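Local coordinates for glutamine synthetase (Helicobacter pylori, PDB 5ZLI), which is a type I-beta glutamine synthetase, an enzyme of twelve subunits with a beta-Grasp domain and a catalytic domain, at residues N244-K249 and S375-A380; T264-P269 and S325-K330. All coordinates share one frame; numbering follows the deposited sequence.

Contact 1: residues N244-K249 and S375-A380; sequences NVQKLK and SNPYLA
P377 packs against V245, Q246 and K249 in a buried contact between the start of helix 377-393 and helix 238-258, in the catalytic domain near the centre of the chain. No hydrogen bond crosses it.

The apolar part is small. V245 places CG1 anti to its backbone N (chi1 166°), and this methyl lies 4.0 Å from P377 CG. Q246 crosses the proline ring at about a right angle. Its chain bends at chi2 (-53°), which brings Q246 OE1 to 3.5 Å from P377 CG. The same glutamine turns its aliphatic part to Y378: Q246 CG is 3.8 Å from Y378 OH and also near CE2, an oblique approach to the ring. The amide of Q246 is steeply inclined to that ring, and its NE2 donates to the backbone O of G36.

K249 is extended beyond CG and meets P377 tip to tip. K249 NZ stands 3.6 Å from the backbone O of S375, but it hydrogen-bonds to the backbone O of S373, just before the segment. In the facing segment N376 is the N-cap of helix 377-393. N376 OD1 accepts from Y378 N at 3.0 Å, and its ND2 donates to the backbone O of I34.

Q246 NE2, K249 NZ and N376 ND2 are thus satisfied by main-chain oxygens outside the contact. What joins the two helices here is van der Waals contact, in part between carbons and in part between a carbon and a polar atom, while hydrogen bonds on the flanks fix the polar groups.

Contact 2: residues T264-P269 and S325-K330; sequences TFMPKP and STNSYK
N327 and the backbone of K268 make the polar link between the 264-269 loop and helix 326-331. K268 N donates to N327 OD1 at 2.9 Å with a nearly straight N-H...O angle of 166°. The donor sits 32° off the plane of the carbonyl group. A second bond runs the other way, from N327 ND2 to K268 O, but at 3.5 Å it is weak. The side-chain amide therefore spans both the N-H and the C=O of one residue. N327 holds CG anti to its backbone N (chi1 -166°), which carries the amide out to the loop. Its ND2 also donates to E474 of the second subunit.

Apolar groups gather round the same amide. M266 crosses N327 at about a right angle and sets CE 3.4 Å from N327 OD1. P267 CD lies 3.3 Å from N327 OD1. The next ring carbon, P267 CG, lies 3.6 Å from S328 OG, which hydrogen-bonds to D372.

The loop follows strand 262-264 of the large mixed sheet in the catalytic domain. At its start T264 OG1 accepts from M266 N, an ST turn. The helix it meets is short and weakly bonded.

The two lysines pack through their aliphatic parts. K268 CB lies 3.9 Å from K330 CB. The K268 chain then bends at chi2 and passes along the last carbonyl of the segment, K268 CE 3.5 Å from K330 O. Their charged ends part. K268 NZ donates to the backbone O of D273 and makes a cation-pi contact with Y336. K330 NZ forms a salt bridge with E474 of the second subunit.

From the N terminus the chain passes the beta-Grasp region and several strands of the catalytic domain before helix 238-258, which carries 244-249. It then passes through strand 262-264 into the 264-269 loop. Contact 2 closes a loop of 55 intervening residues when helix 326-331 returns to this segment. The chain runs on to 375-380, where contact 1 closes a longer loop of 125 residues. The shorter loop lies wholly within the longer one. Contact 1 ties helix 238-258 to the start of helix 377-393. Contact 2 ties the turn after strand 262-264 to helix 326-331. Their centres are 15 Å apart, and they touch where F265 packs on L248 and K249.

Contact 1: residues N244-K249 and S375-A380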
loop_
_atom_site.group_PDB
_atom_site.type_symbol
_atom_site.label_atom_id
_atom_site.label_comp_id
_atom_site.label_asym_id
_atom_site.label_seq_id
_atom_site.Cartn_x
_atom_site.Cartn_y
_atom_site.Cartn_z
ATOM N N ASN B 244 4.830 6.369 52.145
ATOM C CA ASN B 244 4.202 7.298 51.222
ATOM C C ASN B 244 4.896 7.262 49.883
ATOM O O ASN B 244 4.266 7.511 48.856
ATOM C CB ASN B 244 4.250 8.726 51.768
ATOM C CG ASN B 244 3.347 8.933 52.942
ATOM O OD1 ASN B 244 2.335 8.251 53.091
ATOM N ND2 ASN B 244 3.701 9.877 53.788
ATOM N N VAL B 245 6.172 6.890 49.875
ATOM C CA VAL B 245 6.881 6.717 48.619
ATOM C C VAL B 245 6.243 5.596 47.807
ATOM O O VAL B 245 5.968 5.770 46.616
ATOM C CB VAL B 245 8.373 6.478 48.886
ATOM C CG1 VAL B 245 9.094 5.943 47.637
ATOM C CG2 VAL B 245 9.017 7.776 49.426
ATOM N N GLN B 246 5.958 4.443 48.439
ATOM C CA GLN B 246 5.243 3.376 47.724
ATOM C C GLN B 246 3.915 3.868 47.140
ATOM O O GLN B 246 3.608 3.603 45.975
ATOM C CB GLN B 246 4.988 2.146 48.617
ATOM C CG GLN B 246 6.214 1.345 49.053
ATOM C CD GLN B 246 7.127 0.894 47.897
ATOM O OE1 GLN B 246 7.889 1.697 47.362
ATOM N NE2 GLN B 246 7.010 -0.370 47.480
ATOM N N LYS B 247 3.109 4.580 47.938
ATOM C CA LYS B 247 1.839 5.124 47.440
ATOM C C LYS B 247 2.067 6.078 46.265
ATOM O O LYS B 247 1.431 5.943 45.215
ATOM C CB LYS B 247 1.083 5.849 48.552
ATOM C CG LYS B 247 0.534 5.021 49.698
ATOM C CD LYS B 247 -0.520 5.896 50.440
ATOM C CE LYS B 247 -0.885 5.372 51.822
ATOM N NZ LYS B 247 -1.922 6.173 52.488
ATOM N N LEU B 248 2.917 7.097 46.463
ATOM C CA LEU B 248 3.275 8.052 45.414
ATOM C C LEU B 248 3.696 7.379 44.102
ATOM O O LEU B 248 3.212 7.759 43.025
ATOM C CB LEU B 248 4.387 8.975 45.934
ATOM C CG LEU B 248 5.136 10.105 45.189
ATOM C CD1 LEU B 248 6.221 9.644 44.217
ATOM C CD2 LEU B 248 4.180 10.941 44.436
ATOM N N LYS B 249 4.626 6.407 44.158
ATOM C CA LYS B 249 5.037 5.709 42.930
ATOM C C LYS B 249 3.840 5.071 42.222
ATOM O O LYS B 249 3.635 5.260 41.020
ATOM C CB LYS B 249 6.115 4.655 43.240
ATOM C CG LYS B 249 7.553 5.207 43.487
ATOM C CD LYS B 249 8.520 4.070 43.841
ATOM C CE LYS B 249 9.910 4.588 44.294
ATOM N NZ LYS B 249 10.865 3.519 44.825
ATOM N N SER B 375 15.930 2.600 44.629
ATOM C CA SER B 375 16.170 2.072 45.954
ATOM C C SER B 375 14.873 1.593 46.594
ATOM O O SER B 375 13.812 2.198 46.423
ATOM C CB SER B 375 16.816 3.166 46.800
ATOM O OG SER B 375 15.963 4.301 46.832
ATOM N N ASN B 376 14.980 0.549 47.401
ATOM C CA ASN B 376 13.866 0.225 48.268
ATOM C C ASN B 376 13.813 1.286 49.349
ATOM O O ASN B 376 14.750 1.372 50.163
ATOM C CB ASN B 376 14.009 -1.164 48.886
ATOM C CG ASN B 376 12.752 -1.615 49.655
ATOM O OD1 ASN B 376 12.129 -0.844 50.407
ATOM N ND2 ASN B 376 12.376 -2.870 49.456
ATOM N N PRO B 377 12.753 2.103 49.394
ATOM C CA PRO B 377 12.675 3.187 50.395
ATOM C C PRO B 377 12.833 2.720 51.843
ATOM O O PRO B 377 13.430 3.436 52.661
ATOM C CB PRO B 377 11.281 3.783 50.140
ATOM C CG PRO B 377 10.537 2.709 49.410
ATOM C CD PRO B 377 11.551 2.028 48.560
ATOM N N TYR B 378 12.324 1.539 52.184
ATOM C CA TYR B 378 12.502 1.037 53.539
ATOM C C TYR B 378 13.978 0.818 53.842
ATOM O O TYR B 378 14.538 1.418 54.772
ATOM C CB TYR B 378 11.685 -0.237 53.719
ATOM C CG TYR B 378 10.229 0.013 53.470
ATOM C CD1 TYR B 378 9.462 0.691 54.411
ATOM C CD2 TYR B 378 9.614 -0.426 52.304
ATOM C CE1 TYR B 378 8.122 0.941 54.201
ATOM C CE2 TYR B 378 8.270 -0.186 52.095
ATOM C CZ TYR B 378 7.536 0.504 53.056
ATOM O OH TYR B 378 6.221 0.756 52.846
ATOM N N LEU B 379 14.638 0.011 53.009
ATOM C CA LEU B 379 16.047 -0.297 53.206
ATOM C C LEU B 379 16.878 0.973 53.128
ATOM O O LEU B 379 17.684 1.243 54.021
ATOM C CB LEU B 379 16.508 -1.328 52.158
ATOM C CG LEU B 379 15.787 -2.702 52.029
ATOM C CD1 LEU B 379 16.541 -3.626 51.107
ATOM C CD2 LEU B 379 15.558 -3.417 53.353
ATOM N N ALA B 380 16.616 1.819 52.128
ATOM C CA ALA B 380 17.346 3.079 52.000
ATOM C C ALA B 380 17.227 3.916 53.281
ATOM O O ALA B 380 18.241 4.309 53.886
ATOM C CB ALA B 380 16.850 3.871 50.786
#

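Contact 2: residues T264-P269 and S325-K330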
loop_
_atom_site.group_PDB
_atom_site.type_symbol
_atom_site.label_atom_id
_atom_site.label_comp_id
_atom_site.label_asym_id
_atom_site.label_seq_id
_atom_site.Cartn_x
_atom_site.Cartn_y
_atom_site.Cartn_z
ATOM N N THR B 264 7.900 6.299 34.928
ATOM C CA THR B 264 9.044 5.592 35.508
ATOM C C THR B 264 9.709 6.488 36.535
ATOM O O THR B 264 9.762 7.713 36.359
ATOM C CB THR B 264 10.126 5.158 34.484
ATOM O OG1 THR B 264 11.346 4.788 35.172
ATOM C CG2 THR B 264 10.446 6.254 33.537
ATOM N N PHE B 265 10.191 5.877 37.618
ATOM C CA PHE B 265 11.085 6.595 38.508
ATOM C C PHE B 265 12.548 6.170 38.350
ATOM O O PHE B 265 13.373 6.550 39.195
ATOM C CB PHE B 265 10.655 6.432 39.944
ATOM C CG PHE B 265 9.335 7.067 40.275
ATOM C CD1 PHE B 265 8.151 6.492 39.867
ATOM C CD2 PHE B 265 9.271 8.173 41.090
ATOM C CE1 PHE B 265 6.962 7.034 40.231
ATOM C CE2 PHE B 265 8.079 8.711 41.450
ATOM C CZ PHE B 265 6.932 8.155 41.031
ATOM N N MET B 266 12.903 5.474 37.239
ATOM C CA MET B 266 14.266 4.958 37.061
ATOM C C MET B 266 15.292 6.090 36.951
ATOM O O MET B 266 15.026 7.120 36.327
ATOM C CB MET B 266 14.352 4.039 35.825
ATOM C CG MET B 266 14.350 4.702 34.445
ATOM S SD MET B 266 14.350 3.535 33.042
ATOM C CE MET B 266 15.971 2.866 33.183
ATOM N N PRO B 267 16.493 5.901 37.504
ATOM C CA PRO B 267 17.442 7.032 37.640
ATOM C C PRO B 267 17.842 7.739 36.342
ATOM O O PRO B 267 17.913 8.963 36.348
ATOM C CB PRO B 267 18.639 6.382 38.350
ATOM C CG PRO B 267 18.086 5.186 39.010
ATOM C CD PRO B 267 16.978 4.694 38.172
ATOM N N LYS B 268 18.195 7.028 35.260
ATOM C CA LYS B 268 18.697 7.664 34.033
ATOM C C LYS B 268 18.138 7.008 32.765
ATOM O O LYS B 268 18.782 6.153 32.148
ATOM C CB LYS B 268 20.227 7.641 34.036
ATOM C CG LYS B 268 20.920 8.464 32.962
ATOM C CD LYS B 268 20.961 9.934 33.336
ATOM C CE LYS B 268 22.137 10.617 32.723
ATOM N NZ LYS B 268 22.008 12.040 33.018
ATOM N N PRO B 269 16.922 7.405 32.327
ATOM C CA PRO B 269 16.388 6.875 31.055
ATOM C C PRO B 269 16.919 7.547 29.804
ATOM O O PRO B 269 16.943 6.934 28.737
ATOM C CB PRO B 269 14.882 7.122 31.172
ATOM C CG PRO B 269 14.764 8.294 32.075
ATOM C CD PRO B 269 15.891 8.152 33.084
ATOM N N SER B 325 20.534 -0.049 41.718
ATOM C CA SER B 325 20.548 -0.588 40.367
ATOM C C SER B 325 21.774 -0.061 39.661
ATOM O O SER B 325 22.315 0.989 40.002
ATOM C CB SER B 325 19.327 -0.184 39.562
ATOM O OG SER B 325 19.301 1.211 39.422
ATOM N N THR B 326 22.211 -0.796 38.660
ATOM C CA THR B 326 23.271 -0.257 37.836
ATOM C C THR B 326 22.831 1.015 37.118
ATOM O O THR B 326 23.660 1.868 36.766
ATOM C CB THR B 326 23.715 -1.340 36.902
ATOM O OG1 THR B 326 22.528 -1.942 36.372
ATOM C CG2 THR B 326 24.513 -2.336 37.692
ATOM N N ASN B 327 21.537 1.155 36.877
ATOM C CA ASN B 327 21.083 2.367 36.233
ATOM C C ASN B 327 21.321 3.578 37.129
ATOM O O ASN B 327 21.457 4.707 36.641
ATOM C CB ASN B 327 19.615 2.252 35.889
ATOM C CG ASN B 327 19.208 3.295 34.950
ATOM O OD1 ASN B 327 18.394 4.169 35.256
ATOM N ND2 ASN B 327 19.781 3.230 33.759
ATOM N N SER B 328 21.366 3.372 38.439
ATOM C CA SER B 328 21.707 4.469 39.335
ATOM C C SER B 328 23.019 5.121 38.951
ATOM O O SER B 328 23.147 6.347 38.979
ATOM C CB SER B 328 21.775 3.968 40.760
ATOM O OG SER B 328 20.511 3.466 41.107
ATOM N N TYR B 329 23.961 4.330 38.484
ATOM C CA TYR B 329 25.301 4.821 38.265
ATOM C C TYR B 329 25.478 5.493 36.914
ATOM O O TYR B 329 26.490 6.155 36.712
ATOM C CB TYR B 329 26.274 3.668 38.441
ATOM C CG TYR B 329 26.204 3.170 39.838
ATOM C CD1 TYR B 329 27.058 3.674 40.823
ATOM C CD2 TYR B 329 25.231 2.259 40.212
ATOM C CE1 TYR B 329 26.968 3.241 42.134
ATOM C CE2 TYR B 329 25.134 1.811 41.526
ATOM C CZ TYR B 329 26.006 2.302 42.475
ATOM O OH TYR B 329 25.897 1.848 43.766
ATOM N N LYS B 330 24.533 5.339 35.987
ATOM C CA LYS B 330 24.505 6.205 34.814
ATOM C C LYS B 330 24.104 7.630 35.154
ATOM O O LYS B 330 24.361 8.539 34.364
ATOM C CB LYS B 330 23.559 5.621 33.769
ATOM C CG LYS B 330 23.745 4.123 33.625
ATOM C CD LYS B 330 24.834 3.808 32.589
ATOM C CE LYS B 330 25.409 2.429 32.838
ATOM N NZ LYS B 330 24.396 1.376 33.001
#